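Local coordinates for protein putative oxidoreductase (Salmonella enterica subsp. enterica serovar Typhimurium, PDB 3NX4) that binds NADP and, as a zinc-binding-dehydrogenase-like member of the medium-chain reductases, probably reduces acryloyl-CoA with NADPH, at residues L133-L138 with G214-V219; V223-L228 with F246-T251; G235-C240 with V260-V265. All coordinates share one frame; numbering follows the deposited sequence.

Contact 1: residues L133-L138 with G214-V219; sequences LCVMAL and GAIDTV. With NAP (NADP nicotinamide-adenine-dinucleotide phosphate), chain C.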
loop_
_atom_site.group_PDB
_atom_site.type_symbol
_atom_site.label_atom_id
_atom_site.label_comp_id
_atom_site.label_asym_id
_atom_site.label_seq_id
_atom_site.Cartn_x
_atom_site.Cartn_y
_atom_site.Cartn_z
ATOM N N LEU A 133 -8.923 -7.677 -10.705
ATOM C CA LEU A 133 -7.903 -6.656 -10.473
ATOM C C LEU A 133 -7.189 -6.857 -9.126
ATOM O O LEU A 133 -5.989 -6.585 -9.024
ATOM C CB LEU A 133 -8.496 -5.255 -10.558
ATOM C CG LEU A 133 -9.029 -4.867 -11.940
ATOM C CD1 LEU A 133 -9.793 -3.556 -11.847
ATOM C CD2 LEU A 133 -7.895 -4.768 -12.971
ATOM N N CYS A 134 -7.918 -7.322 -8.100
ATOM C CA CYS A 134 -7.313 -7.536 -6.779
ATOM C C CYS A 134 -6.361 -8.712 -6.806
ATOM O O CYS A 134 -5.268 -8.650 -6.266
ATOM C CB CYS A 134 -8.381 -7.781 -5.710
ATOM S SG CYS A 134 -9.356 -6.328 -5.304
ATOM N N VAL A 135 -6.777 -9.791 -7.450
ATOM C CA VAL A 135 -5.897 -10.936 -7.621
ATOM C C VAL A 135 -4.623 -10.528 -8.388
ATOM O O VAL A 135 -3.514 -10.936 -8.046
ATOM C CB VAL A 135 -6.640 -12.069 -8.342
ATOM C CG1 VAL A 135 -5.676 -13.163 -8.766
ATOM C CG2 VAL A 135 -7.760 -12.624 -7.424
HETATM N N MSE A 136 -4.778 -9.700 -9.413
HETATM C CA MSE A 136 -3.618 -9.267 -10.186
HETATM C C MSE A 136 -2.651 -8.408 -9.352
HETATM O O MSE A 136 -1.428 -8.476 -9.523
HETATM C CB MSE A 136 -4.081 -8.544 -11.452
HETATM C CG MSE A 136 -4.644 -9.510 -12.491
HETATM SE SE MSE A 136 -5.599 -8.587 -13.956
HETATM C CE MSE A 136 -4.170 -7.489 -14.642
ATOM N N ALA A 137 -3.203 -7.619 -8.436
ATOM C CA ALA A 137 -2.396 -6.841 -7.494
ATOM C C ALA A 137 -1.557 -7.741 -6.587
ATOM O O ALA A 137 -0.379 -7.473 -6.352
ATOM C CB ALA A 137 -3.287 -5.926 -6.659
ATOM N N LEU A 138 -2.160 -8.805 -6.066
ATOM C CA LEU A 138 -1.404 -9.756 -5.255
ATOM C C LEU A 138 -0.271 -10.361 -6.075
ATOM O O LEU A 138 0.857 -10.497 -5.594
ATOM C CB LEU A 138 -2.321 -10.866 -4.726
ATOM C CG LEU A 138 -3.416 -10.448 -3.742
ATOM C CD1 LEU A 138 -4.116 -11.688 -3.180
ATOM C CD2 LEU A 138 -2.854 -9.618 -2.606
ATOM N N GLY A 214 -1.398 -12.723 1.732
ATOM C CA GLY A 214 -2.123 -11.752 0.928
ATOM C C GLY A 214 -3.532 -11.558 1.467
ATOM O O GLY A 214 -4.021 -12.337 2.300
ATOM N N ALA A 215 -4.199 -10.516 0.997
ATOM C CA ALA A 215 -5.573 -10.292 1.399
ATOM C C ALA A 215 -6.311 -9.496 0.344
ATOM O O ALA A 215 -5.743 -8.647 -0.329
ATOM C CB ALA A 215 -5.652 -9.587 2.764
ATOM N N ILE A 216 -7.595 -9.787 0.208
ATOM C CA ILE A 216 -8.458 -9.015 -0.666
ATOM C C ILE A 216 -9.550 -8.487 0.251
ATOM O O ILE A 216 -10.319 -9.271 0.820
ATOM C CB ILE A 216 -9.037 -9.902 -1.794
ATOM C CG1 ILE A 216 -7.894 -10.430 -2.678
ATOM C CG2 ILE A 216 -10.076 -9.125 -2.614
ATOM C CD1 ILE A 216 -8.353 -11.180 -3.952
ATOM N N ASP A 217 -9.587 -7.170 0.433
ATOM C CA ASP A 217 -10.519 -6.566 1.378
ATOM C C ASP A 217 -11.617 -5.761 0.710
ATOM O O ASP A 217 -11.345 -4.891 -0.124
ATOM C CB ASP A 217 -9.803 -5.656 2.373
ATOM C CG ASP A 217 -10.780 -4.978 3.329
ATOM O OD1 ASP A 217 -11.404 -5.686 4.167
ATOM O OD2 ASP A 217 -10.948 -3.744 3.225
ATOM N N THR A 218 -12.855 -6.069 1.076
ATOM C CA THR A 218 -14.029 -5.396 0.558
ATOM C C THR A 218 -14.793 -4.652 1.654
ATOM O O THR A 218 -15.806 -4.044 1.391
ATOM C CB THR A 218 -14.994 -6.413 -0.057
ATOM O OG1 THR A 218 -15.586 -7.185 0.986
ATOM C CG2 THR A 218 -14.269 -7.338 -1.016
ATOM N N VAL A 219 -14.310 -4.747 2.884
ATOM C CA VAL A 219 -15.000 -4.190 4.036
ATOM C C VAL A 219 -14.476 -2.865 4.571
ATOM O O VAL A 219 -15.241 -2.016 4.978
ATOM C CB VAL A 219 -15.022 -5.210 5.187
ATOM C CG1 VAL A 219 -15.757 -4.655 6.377
ATOM C CG2 VAL A 219 -15.616 -6.512 4.729
HETATM P PA NAP C . -21.570 -6.999 -1.516
HETATM O O1A NAP C . -21.984 -8.052 -2.459
HETATM O O2A NAP C . -22.625 -6.302 -0.764
HETATM O O5B NAP C . -20.447 -7.559 -0.527
HETATM C C5B NAP C . -20.141 -6.833 0.631
HETATM C C4B NAP C . -19.932 -7.880 1.716
HETATM O O4B NAP C . -19.411 -7.250 2.853
HETATM C C3B NAP C . -21.241 -8.547 2.145
HETATM O O3B NAP C . -21.465 -9.732 1.406
HETATM C C2B NAP C . -20.993 -8.866 3.606
HETATM O O2B NAP C . -20.361 -10.123 3.656
HETATM C C1B NAP C . -19.971 -7.824 4.027
HETATM N N9A NAP C . -20.584 -6.732 4.797
HETATM C C8A NAP C . -21.735 -6.044 4.502
HETATM N N7A NAP C . -21.917 -5.103 5.461
HETATM C C5A NAP C . -20.899 -5.174 6.342
HETATM C C6A NAP C . -20.597 -4.461 7.495
HETATM N N6A NAP C . -21.387 -3.485 7.924
HETATM N N1A NAP C . -19.458 -4.772 8.196
HETATM C C2A NAP C . -18.629 -5.785 7.765
HETATM N N3A NAP C . -18.934 -6.498 6.624
HETATM C C4A NAP C . -20.053 -6.195 5.931
HETATM O O3 NAP C . -20.755 -5.856 -2.319
HETATM P PN NAP C . -19.810 -5.988 -3.605
HETATM O O1N NAP C . -20.554 -5.619 -4.831
HETATM O O2N NAP C . -19.161 -7.317 -3.522
HETATM O O5D NAP C . -18.754 -4.827 -3.243
HETATM C C5D NAP C . -17.961 -4.973 -2.089
HETATM C C4D NAP C . -17.327 -3.638 -1.734
HETATM O O4D NAP C . -16.431 -3.289 -2.761
HETATM C C3D NAP C . -18.358 -2.524 -1.666
HETATM O O3D NAP C . -17.995 -1.624 -0.642
HETATM C C2D NAP C . -18.247 -1.837 -3.008
HETATM O O2D NAP C . -18.572 -0.471 -2.918
HETATM C C1D NAP C . -16.770 -2.025 -3.291
HETATM N N1N NAP C . -16.421 -1.996 -4.717
HETATM C C2N NAP C . -15.566 -1.022 -5.145
HETATM C C3N NAP C . -15.171 -0.945 -6.477
HETATM C C7N NAP C . -13.881 -0.227 -6.765
HETATM O O7N NAP C . -13.716 0.468 -7.974
HETATM N N7N NAP C . -12.919 -0.269 -5.851
HETATM C C4N NAP C . -15.662 -1.886 -7.382
HETATM C C5N NAP C . -16.535 -2.885 -6.931
HETATM C C6N NAP C . -16.900 -2.935 -5.587
HETATM P P2B NAP C . -20.648 -11.148 4.880
HETATM O O1X NAP C . -20.118 -12.491 4.458
HETATM O O2X NAP C . -19.921 -10.675 6.116
HETATM O O3X NAP C . -22.135 -11.193 5.110
#
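This is helix-on-sheet packing in the nucleotide-binding Rossmann fold: helix 118-140 packs on strand 212-217, an inner strand of the six-stranded parallel sheet, the short segments running nearly antiparallel (156°). The contact itself is buried and made by apolar side chains, with no hydrogen bond across it.

Ile216 is its centre. A chi1 of -63° sets CG2 anti to the backbone N, so that Ile216 CG2 and CD1 both bear on Cys134 CB, each at 3.8 Å. CD1 goes on to Val135 CG2, also at 3.8 Å, although the CB of Val135 points away from the strand. One turn on, Leu138 CD1 rests against Ile216 CG1 at 4.0 Å. The small Cys134 suits the place where helix and strand come close, and the branched Ile216 offers separate methyls and a methylene to Cys134, Val135 and Leu138. Leu138 CD2 lies over backbone, 3.8 Å from Ala215 O and beside Gly214 CA, where no side chain intervenes.

Polar groups gather where the strand ends. Asp217 OD1 receives a weak bond from Val219 N and is hydrogen-bonded to Thr153, while Asp217 OD2 takes Gly220 N, so the carboxylate braces the turn. That turn presents its backbone and side chains to NADP: Thr218 O lies 3.5 Å from C4D of the cofactor, and Val219 CG1 touches C2A of the adenine at 3.4 Å.

Contact 2: residues V223-L228 with F246-T251; sequences VLAKVL and FALPTT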
loop_
_atom_site.group_PDB
_atom_site.type_symbol
_atom_site.label_atom_id
_atom_site.label_comp_id
_atom_site.label_asym_id
_atom_site.label_seq_id
_atom_site.Cartn_x
_atom_site.Cartn_y
_atom_site.Cartn_z
ATOM N N VAL A 223 -12.167 -4.070 10.138
ATOM C CA VAL A 223 -11.788 -5.357 9.611
ATOM C C VAL A 223 -10.491 -5.210 8.829
ATOM O O VAL A 223 -9.575 -5.963 9.035
ATOM C CB VAL A 223 -12.892 -5.930 8.720
ATOM C CG1 VAL A 223 -12.412 -7.156 7.996
ATOM C CG2 VAL A 223 -14.114 -6.253 9.551
ATOM N N LEU A 224 -10.413 -4.189 7.992
ATOM C CA LEU A 224 -9.214 -3.931 7.216
ATOM C C LEU A 224 -8.060 -3.604 8.139
ATOM O O LEU A 224 -6.951 -4.064 7.928
ATOM C CB LEU A 224 -9.442 -2.793 6.233
ATOM C CG LEU A 224 -8.225 -2.276 5.475
ATOM C CD1 LEU A 224 -7.505 -3.405 4.785
ATOM C CD2 LEU A 224 -8.633 -1.204 4.492
ATOM N N ALA A 225 -8.331 -2.816 9.174
ATOM C CA ALA A 225 -7.283 -2.450 10.121
ATOM C C ALA A 225 -6.681 -3.687 10.782
ATOM O O ALA A 225 -5.469 -3.780 10.939
ATOM C CB ALA A 225 -7.818 -1.493 11.164
ATOM N N LYS A 226 -7.524 -4.646 11.156
ATOM C CA LYS A 226 -7.014 -5.844 11.817
ATOM C C LYS A 226 -6.308 -6.778 10.840
ATOM O O LYS A 226 -5.283 -7.374 11.167
ATOM C CB LYS A 226 -8.117 -6.598 12.560
ATOM C CG LYS A 226 -7.546 -7.744 13.391
ATOM C CD LYS A 226 -8.370 -8.024 14.631
ATOM C CE LYS A 226 -7.788 -9.194 15.399
ATOM N NZ LYS A 226 -8.738 -9.693 16.410
ATOM N N VAL A 227 -6.868 -6.916 9.645
ATOM C CA VAL A 227 -6.182 -7.649 8.578
ATOM C C VAL A 227 -4.777 -7.087 8.349
ATOM O O VAL A 227 -3.814 -7.845 8.248
ATOM C CB VAL A 227 -7.009 -7.678 7.280
ATOM C CG1 VAL A 227 -6.172 -8.190 6.106
ATOM C CG2 VAL A 227 -8.261 -8.575 7.484
ATOM N N LEU A 228 -4.652 -5.765 8.284
ATOM C CA LEU A 228 -3.317 -5.166 8.168
ATOM C C LEU A 228 -2.393 -5.579 9.312
ATOM O O LEU A 228 -1.219 -5.847 9.078
ATOM C CB LEU A 228 -3.382 -3.641 8.085
ATOM C CG LEU A 228 -3.920 -3.070 6.775
ATOM C CD1 LEU A 228 -4.307 -1.614 6.980
ATOM C CD2 LEU A 228 -2.889 -3.219 5.667
ATOM N N PHE A 246 -15.929 3.574 5.567
ATOM C CA PHE A 246 -14.852 4.127 4.734
ATOM C C PHE A 246 -13.620 4.535 5.545
ATOM O O PHE A 246 -12.548 4.745 4.983
ATOM C CB PHE A 246 -15.349 5.333 3.932
ATOM C CG PHE A 246 -15.594 6.549 4.771
ATOM C CD1 PHE A 246 -14.598 7.494 4.951
ATOM C CD2 PHE A 246 -16.813 6.739 5.401
ATOM C CE1 PHE A 246 -14.819 8.613 5.737
ATOM C CE2 PHE A 246 -17.040 7.856 6.190
ATOM C CZ PHE A 246 -16.041 8.793 6.354
ATOM N N ALA A 247 -13.764 4.662 6.860
ATOM C CA ALA A 247 -12.620 5.043 7.685
ATOM C C ALA A 247 -11.575 3.931 7.676
ATOM O O ALA A 247 -11.900 2.764 7.440
ATOM C CB ALA A 247 -13.059 5.359 9.113
ATOM N N LEU A 248 -10.329 4.298 7.944
ATOM C CA LEU A 248 -9.236 3.340 8.048
ATOM C C LEU A 248 -8.430 3.646 9.305
ATOM O O LEU A 248 -7.412 4.317 9.236
ATOM C CB LEU A 248 -8.355 3.352 6.805
ATOM C CG LEU A 248 -7.250 2.296 6.820
ATOM C CD1 LEU A 248 -7.737 1.004 7.436
ATOM C CD2 LEU A 248 -6.704 2.067 5.429
ATOM N N PRO A 249 -8.905 3.170 10.450
ATOM C CA PRO A 249 -8.243 3.435 11.730
ATOM C C PRO A 249 -7.110 2.458 11.975
ATOM O O PRO A 249 -7.263 1.487 12.706
ATOM C CB PRO A 249 -9.356 3.182 12.740
ATOM C CG PRO A 249 -10.197 2.152 12.100
ATOM C CD PRO A 249 -10.165 2.432 10.627
ATOM N N THR A 250 -5.971 2.740 11.360
ATOM C CA THR A 250 -4.805 1.880 11.445
ATOM C C THR A 250 -3.576 2.627 11.953
ATOM O O THR A 250 -3.662 3.772 12.378
ATOM C CB THR A 250 -4.503 1.215 10.080
ATOM O OG1 THR A 250 -3.415 0.300 10.216
ATOM C CG2 THR A 250 -4.161 2.256 9.039
ATOM N N THR A 251 -2.442 1.943 11.942
ATOM C CA THR A 251 -1.179 2.518 12.361
ATOM C C THR A 251 -0.146 2.236 11.283
ATOM O O THR A 251 -0.354 1.399 10.412
ATOM C CB THR A 251 -0.678 1.944 13.689
ATOM O OG1 THR A 251 -0.134 0.639 13.475
ATOM C CG2 THR A 251 -1.804 1.873 14.706
HETATM O O HOH W 1 -4.177 -1.697 12.060
#
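With CG anti to the backbone N in both Leu224 (chi1 172°) and Leu248 (chi1 -176°), the two side chains extend until their methyl ends cross obliquely between helix 221-229 and strand 247-251. Thr250 adopts the same first torsion for OG1, which places OG1 beside Leu228 CD1 and within hydrogen-bonding distance of a bridging water.

The apolar half of the contact gathers on Leu248 CD1. Leu224 CD2 lies 3.8 Å from that methyl, and Leu228 CD1 comes more loosely from the next turn, at 4.3 Å. Leucine suits these places because its two end methyls can each pack on a neighbour: Leu248 CD1 and CD2 both touch Leu224 CD2.

Ala225 sits where the backbones are closest, its CA 5.2 Å from that of Thr250. Its lone methyl faces the chain of the strand directly, CB being 3.4 Å from Pro249 O. Pro249 is the centre of an inverse gamma turn, marked by a weak hydrogen bond from Thr250 N to Leu248 O, and this kinks the strand beside the helix.

The polar half is a water bridge. The water donates to Ala225 O at 2.7 Å and is hydrogen-bonded to Thr250 OG1 at 2.8 Å. Leu228 CD1 packs beside the same hydroxyl, the Leu228 and Thr250 side chains crossing at about a right angle.

Strand 247-251 also pairs, antiparallel, with a strand of the second subunit, and Leu248 packs on Thr250 of the second subunit. With no direct hydrogen bond between the segments, the water supplies the polar link by which Thr250 OG1 is tied to a helix carbonyl, and methyl packing carries the rest of the join between helix and dimer interface.

Contact 3: residues G235-C240 with V260-V265; sequences GCVAAC and VRLQGV. With NAP (NADP nicotinamide-adenine-dinucleotide phosphate), chain C.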
loop_
_atom_site.group_PDB
_atom_site.type_symbol
_atom_site.label_atom_id
_atom_site.label_comp_id
_atom_site.label_asym_id
_atom_site.label_seq_id
_atom_site.Cartn_x
_atom_site.Cartn_y
_atom_site.Cartn_z
ATOM N N GLY A 235 3.822 -8.993 3.165
ATOM C CA GLY A 235 2.497 -9.323 2.651
ATOM C C GLY A 235 1.853 -8.169 1.892
ATOM O O GLY A 235 2.293 -7.026 2.005
ATOM N N CYS A 236 0.815 -8.472 1.108
ATOM C CA CYS A 236 0.091 -7.447 0.355
ATOM C C CYS A 236 -1.419 -7.527 0.572
ATOM O O CYS A 236 -2.021 -8.595 0.464
ATOM C CB CYS A 236 0.382 -7.584 -1.145
ATOM S SG CYS A 236 -0.537 -6.377 -2.208
ATOM N N VAL A 237 -2.031 -6.388 0.859
ATOM C CA VAL A 237 -3.477 -6.306 0.901
ATOM C C VAL A 237 -3.982 -5.532 -0.310
ATOM O O VAL A 237 -3.582 -4.389 -0.523
ATOM C CB VAL A 237 -3.967 -5.547 2.147
ATOM C CG1 VAL A 237 -5.510 -5.497 2.142
ATOM C CG2 VAL A 237 -3.446 -6.200 3.414
ATOM N N ALA A 238 -4.859 -6.151 -1.102
ATOM C CA ALA A 238 -5.572 -5.444 -2.160
ATOM C C ALA A 238 -6.916 -4.977 -1.590
ATOM O O ALA A 238 -7.744 -5.784 -1.193
ATOM C CB ALA A 238 -5.777 -6.356 -3.392
ATOM N N ALA A 239 -7.111 -3.667 -1.518
ATOM C CA ALA A 239 -8.304 -3.108 -0.896
ATOM C C ALA A 239 -9.184 -2.455 -1.950
ATOM O O ALA A 239 -8.708 -1.619 -2.731
ATOM C CB ALA A 239 -7.903 -2.078 0.165
ATOM N N CYS A 240 -10.466 -2.807 -1.965
ATOM C CA CYS A 240 -11.366 -2.254 -2.970
ATOM C C CYS A 240 -12.704 -1.777 -2.407
ATOM O O CYS A 240 -13.523 -1.226 -3.146
ATOM C CB CYS A 240 -11.620 -3.288 -4.073
ATOM S SG CYS A 240 -12.644 -4.689 -3.479
ATOM N N VAL A 260 4.647 -4.121 4.733
ATOM C CA VAL A 260 3.378 -4.453 4.096
ATOM C C VAL A 260 3.023 -3.477 2.962
ATOM O O VAL A 260 3.261 -2.275 3.072
ATOM C CB VAL A 260 2.232 -4.493 5.155
ATOM C CG1 VAL A 260 0.875 -4.501 4.496
ATOM C CG2 VAL A 260 2.407 -5.694 6.092
ATOM N N ARG A 261 2.445 -4.006 1.880
ATOM C CA ARG A 261 1.903 -3.175 0.813
ATOM C C ARG A 261 0.390 -3.124 0.931
ATOM O O ARG A 261 -0.269 -4.165 1.061
ATOM C CB ARG A 261 2.251 -3.755 -0.556
ATOM C CG ARG A 261 1.595 -3.008 -1.731
ATOM C CD ARG A 261 2.010 -3.588 -3.098
ATOM N NE ARG A 261 3.449 -3.492 -3.343
ATOM C CZ ARG A 261 4.058 -3.945 -4.442
ATOM N NH1 ARG A 261 3.360 -4.545 -5.403
ATOM N NH2 ARG A 261 5.372 -3.821 -4.578
ATOM N N LEU A 262 -0.163 -1.920 0.900
ATOM C CA LEU A 262 -1.612 -1.760 0.752
ATOM C C LEU A 262 -1.868 -1.174 -0.631
ATOM O O LEU A 262 -1.587 -0.001 -0.880
ATOM C CB LEU A 262 -2.184 -0.857 1.852
ATOM C CG LEU A 262 -3.650 -0.432 1.748
ATOM C CD1 LEU A 262 -4.586 -1.658 1.737
ATOM C CD2 LEU A 262 -4.001 0.507 2.888
ATOM N N GLN A 263 -2.353 -2.012 -1.544
ATOM C CA GLN A 263 -2.652 -1.581 -2.900
ATOM C C GLN A 263 -4.141 -1.282 -3.059
ATOM O O GLN A 263 -4.984 -2.181 -2.955
ATOM C CB GLN A 263 -2.259 -2.657 -3.905
ATOM C CG GLN A 263 -2.641 -2.283 -5.350
ATOM C CD GLN A 263 -1.855 -1.071 -5.860
ATOM O OE1 GLN A 263 -0.631 -1.112 -5.953
ATOM N NE2 GLN A 263 -2.561 0.012 -6.168
ATOM N N GLY A 264 -4.468 -0.021 -3.297
ATOM C CA GLY A 264 -5.845 0.337 -3.585
ATOM C C GLY A 264 -6.201 -0.140 -4.982
ATOM O O GLY A 264 -5.364 -0.124 -5.892
ATOM N N VAL A 265 -7.445 -0.562 -5.162
ATOM C CA VAL A 265 -7.909 -1.030 -6.461
ATOM C C VAL A 265 -9.165 -0.275 -6.860
ATOM O O VAL A 265 -10.178 -0.351 -6.165
ATOM C CB VAL A 265 -8.236 -2.531 -6.418
ATOM C CG1 VAL A 265 -8.933 -2.974 -7.697
ATOM C CG2 VAL A 265 -6.973 -3.338 -6.178
HETATM P PA NAP C . -21.570 -6.999 -1.516
HETATM O O1A NAP C . -21.984 -8.052 -2.459
HETATM O O2A NAP C . -22.625 -6.302 -0.764
HETATM O O5B NAP C . -20.447 -7.559 -0.527
HETATM C C5B NAP C . -20.141 -6.833 0.631
HETATM C C4B NAP C . -19.932 -7.880 1.716
HETATM O O4B NAP C . -19.411 -7.250 2.853
HETATM C C3B NAP C . -21.241 -8.547 2.145
HETATM O O3B NAP C . -21.465 -9.732 1.406
HETATM C C2B NAP C . -20.993 -8.866 3.606
HETATM O O2B NAP C . -20.361 -10.123 3.656
HETATM C C1B NAP C . -19.971 -7.824 4.027
HETATM N N9A NAP C . -20.584 -6.732 4.797
HETATM C C8A NAP C . -21.735 -6.044 4.502
HETATM N N7A NAP C . -21.917 -5.103 5.461
HETATM C C5A NAP C . -20.899 -5.174 6.342
HETATM C C6A NAP C . -20.597 -4.461 7.495
HETATM N N6A NAP C . -21.387 -3.485 7.924
HETATM N N1A NAP C . -19.458 -4.772 8.196
HETATM C C2A NAP C . -18.629 -5.785 7.765
HETATM N N3A NAP C . -18.934 -6.498 6.624
HETATM C C4A NAP C . -20.053 -6.195 5.931
HETATM O O3 NAP C . -20.755 -5.856 -2.319
HETATM P PN NAP C . -19.810 -5.988 -3.605
HETATM O O1N NAP C . -20.554 -5.619 -4.831
HETATM O O2N NAP C . -19.161 -7.317 -3.522
HETATM O O5D NAP C . -18.754 -4.827 -3.243
HETATM C C5D NAP C . -17.961 -4.973 -2.089
HETATM C C4D NAP C . -17.327 -3.638 -1.734
HETATM O O4D NAP C . -16.431 -3.289 -2.761
HETATM C C3D NAP C . -18.358 -2.524 -1.666
HETATM O O3D NAP C . -17.995 -1.624 -0.642
HETATM C C2D NAP C . -18.247 -1.837 -3.008
HETATM O O2D NAP C . -18.572 -0.471 -2.918
HETATM C C1D NAP C . -16.770 -2.025 -3.291
HETATM N N1N NAP C . -16.421 -1.996 -4.717
HETATM C C2N NAP C . -15.566 -1.022 -5.145
HETATM C C3N NAP C . -15.171 -0.945 -6.477
HETATM C C7N NAP C . -13.881 -0.227 -6.765
HETATM O O7N NAP C . -13.716 0.468 -7.974
HETATM N N7N NAP C . -12.919 -0.269 -5.851
HETATM C C4N NAP C . -15.662 -1.886 -7.382
HETATM C C5N NAP C . -16.535 -2.885 -6.931
HETATM C C6N NAP C . -16.900 -2.935 -5.587
HETATM P P2B NAP C . -20.648 -11.148 4.880
HETATM O O1X NAP C . -20.118 -12.491 4.458
HETATM O O2X NAP C . -19.921 -10.675 6.116
HETATM O O3X NAP C . -22.135 -11.193 5.110
#
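Strands 235-239 and 261-264 are the last two in the parallel sheet of the Rossmann domain, paired in register and ending at the nicotinamide side of the NADP site. Five backbone hydrogen bonds zigzag between Gly235, Val237 and Ala239 on one strand and Arg261, Gln263 and Val265 on the other. The tightest is Val237 N to Arg261 O, 2.8 Å and nearly along the C=O axis.

On one face Leu262 CD1 rests on Ala239 CB at 3.7 Å and on Val237 CB at 4.0 Å; the small alanine admits the leucine methyl close to the sheet. On the other face Cys236 SG lies 3.9 Å from Arg261 CD, the aliphatic part of a chain that bends at chi3. Gln263 folds back at chi2 to give its NE2 to Gly264 O, 2.8 Å away in a straight bond of 176°. Its OE1 takes Arg261 NE of the second subunit, whose strand continues the sheet antiparallel.

Past the strand ends, two carbonyls converge on the carboxamide of the cofactor. NADP N7N donates to Val265 O at 2.8 Å in a bent bond (135°), and to Cys240 O at 2.9 Å, the latter oxygen being less surely placed. Two acceptors side by side are matched to an NH2, not to a carbonyl, and so probably favour one orientation of the carboxamide.

Following the chain, contact 1 opens on helix 118-140 and closes at strand 212-217, some 75 residues on, before either other contact begins. Contacts 2 and 3 then cross: contact 2 opens at 223-228 and closes at 246-251, contact 3 opens at 235-240 and closes at 260-265, so the two loops overlap along the chain, neither nested in the other. Strands 212-217 and 235-239 are neighbours, with probable hydrogen bonds from Ala238 N to Ala215 O and from Asp217 N to Ala238 O, which sets contacts 1 and 3 in one sheet, both meeting NADP. Leu224 and Leu228 pack on Val237, tying contact 2 to the face of that sheet remote from helix 118-140. Contacts 2 and 3 both extend to the second subunit.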